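Local coordinates for sensor protein (Rhodopseudomonas palustris, PDB 2OOL) that binds biliverdin in its N-terminal chromophore-binding domain and acts as a bacteriophytochrome photoreceptor, probably passing the light signal on through histidine kinase activity, at residues R89-A93 against P104-D108. Residues are numbered along the deposited sequence.
Sequences RLTHA and PIRLD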
loop_
_atom_site.group_PDB
_atom_site.type_symbol
_atom_site.label_atom_id
_atom_site.label_comp_id
_atom_site.label_asym_id
_atom_site.label_seq_id
_atom_site.Cartn_x
_atom_site.Cartn_y
_atom_site.Cartn_z
ATOM N N ARG A 89 -5.268 21.997 -11.920
ATOM C CA ARG A 89 -5.294 20.944 -10.921
ATOM C C ARG A 89 -5.546 21.462 -9.495
ATOM O O ARG A 89 -6.268 20.833 -8.716
ATOM C CB ARG A 89 -3.952 20.197 -10.965
ATOM C CG ARG A 89 -4.025 18.740 -10.633
ATOM C CD ARG A 89 -3.025 17.914 -11.496
ATOM N NE ARG A 89 -1.687 18.506 -11.492
ATOM C CZ ARG A 89 -0.822 18.466 -12.506
ATOM N NH1 ARG A 89 -1.126 17.879 -13.646
ATOM N NH2 ARG A 89 0.358 19.059 -12.382
ATOM N N LEU A 90 -4.905 22.575 -9.152
ATOM C CA LEU A 90 -5.130 23.260 -7.881
ATOM C C LEU A 90 -6.589 23.712 -7.793
ATOM O O LEU A 90 -7.311 23.365 -6.848
ATOM C CB LEU A 90 -4.198 24.451 -7.768
ATOM C CG LEU A 90 -4.245 25.329 -6.511
ATOM C CD1 LEU A 90 -3.993 24.531 -5.222
ATOM C CD2 LEU A 90 -3.240 26.478 -6.630
ATOM N N THR A 91 -7.025 24.445 -8.813
ATOM C CA THR A 91 -8.412 24.929 -8.874
ATOM C C THR A 91 -9.386 23.746 -8.741
ATOM O O THR A 91 -10.206 23.754 -7.847
ATOM C CB THR A 91 -8.643 25.768 -10.107
ATOM O OG1 THR A 91 -7.759 26.900 -10.073
ATOM C CG2 THR A 91 -10.049 26.286 -10.152
ATOM N N HIS A 92 -9.245 22.685 -9.529
ATOM C CA HIS A 92 -10.109 21.511 -9.341
ATOM C C HIS A 92 -10.065 20.948 -7.912
ATOM O O HIS A 92 -11.089 20.494 -7.393
ATOM C CB HIS A 92 -9.778 20.372 -10.331
ATOM C CG HIS A 92 -10.756 19.226 -10.279
ATOM N ND1 HIS A 92 -10.433 17.979 -9.772
ATOM C CD2 HIS A 92 -12.069 19.157 -10.626
ATOM C CE1 HIS A 92 -11.494 17.189 -9.833
ATOM N NE2 HIS A 92 -12.499 17.877 -10.354
ATOM N N ALA A 93 -8.894 20.929 -7.278
ATOM C CA ALA A 93 -8.784 20.352 -5.939
ATOM C C ALA A 93 -9.639 21.129 -4.927
ATOM O O ALA A 93 -10.327 20.549 -4.092
ATOM C CB ALA A 93 -7.330 20.311 -5.490
ATOM N N PRO A 104 -1.297 14.123 -1.999
ATOM C CA PRO A 104 -0.651 15.299 -2.545
ATOM C C PRO A 104 -1.063 15.511 -4.008
ATOM O O PRO A 104 -1.424 14.543 -4.691
ATOM C CB PRO A 104 0.829 14.936 -2.428
ATOM C CG PRO A 104 0.869 13.512 -2.690
ATOM C CD PRO A 104 -0.391 12.948 -2.081
ATOM N N ILE A 105 -0.961 16.756 -4.460
ATOM C CA ILE A 105 -1.267 17.152 -5.812
ATOM C C ILE A 105 0.042 17.563 -6.459
ATOM O O ILE A 105 0.788 18.306 -5.853
ATOM C CB ILE A 105 -2.230 18.372 -5.783
ATOM C CG1 ILE A 105 -3.468 18.057 -4.935
ATOM C CG2 ILE A 105 -2.641 18.784 -7.190
ATOM C CD1 ILE A 105 -3.868 19.187 -4.013
ATOM N N ARG A 106 0.337 17.107 -7.675
ATOM C CA ARG A 106 1.581 17.530 -8.322
ATOM C C ARG A 106 1.404 18.939 -8.800
ATOM O O ARG A 106 0.455 19.231 -9.485
ATOM C CB ARG A 106 1.972 16.634 -9.497
ATOM C CG ARG A 106 3.342 17.061 -10.163
ATOM C CD ARG A 106 3.324 17.058 -11.679
ATOM N NE ARG A 106 4.679 17.336 -12.130
ATOM C CZ ARG A 106 5.447 16.503 -12.834
ATOM N NH1 ARG A 106 5.035 15.290 -13.286
ATOM N NH2 ARG A 106 6.674 16.919 -13.090
ATOM N N LEU A 107 2.319 19.814 -8.415
ATOM C CA LEU A 107 2.338 21.179 -8.866
ATOM C C LEU A 107 3.736 21.515 -9.389
ATOM O O LEU A 107 4.755 21.188 -8.740
ATOM C CB LEU A 107 1.974 22.109 -7.719
ATOM C CG LEU A 107 0.529 22.003 -7.151
ATOM C CD1 LEU A 107 0.308 22.918 -6.036
ATOM C CD2 LEU A 107 -0.518 22.246 -8.211
ATOM N N ASP A 108 3.764 22.141 -10.568
ATOM C CA ASP A 108 4.953 22.637 -11.220
ATOM C C ASP A 108 4.935 24.158 -11.151
ATOM O O ASP A 108 3.990 24.783 -11.651
ATOM C CB ASP A 108 4.981 22.150 -12.692
ATOM C CG ASP A 108 5.183 20.603 -12.807
ATOM O OD1 ASP A 108 5.776 20.012 -11.913
ATOM O OD2 ASP A 108 4.748 19.959 -13.776
#
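R89 lays its aliphatic portion over I105, CG standing 3.7 Å from I105 CG2, and carries its guanidinium on to the strand backbone. There the carbonyl R106 O accepts two hydrogen bonds, 3.0 Å from R89 NE and 2.9 Å from R89 NH2. N-H...O angles of 137° and 139° fit one acceptor shared by two donors, and R106 O lies near the guanidinium plane. It is reachable because 105-111 is an edge strand of the antiparallel sheet of the PAS domain: I105 and L107 pair through their backbones with G120 and F118 of strand 114-125, while R106 O faces helix 84-94. One turn on from R89, A93 CB meets I105 CD1 at 3.9 Å, and both side chains touch L122. L90 CB lies 4.3 Å from L107 CD2, a looser apolar contact, L90 pointing sideways and the end of L107 coming nearer. The segments run at 145° with axes 9.4 Å apart, roughly antiparallel. R106 CD touches R89 NH2 at 3.6 Å, but the side-chain end turns to D108, R106 NE forming a salt bridge with D108 OD1 at 2.9 Å; backbone D108 N is hydrogen-bonded to S86 OG of helix 84-94.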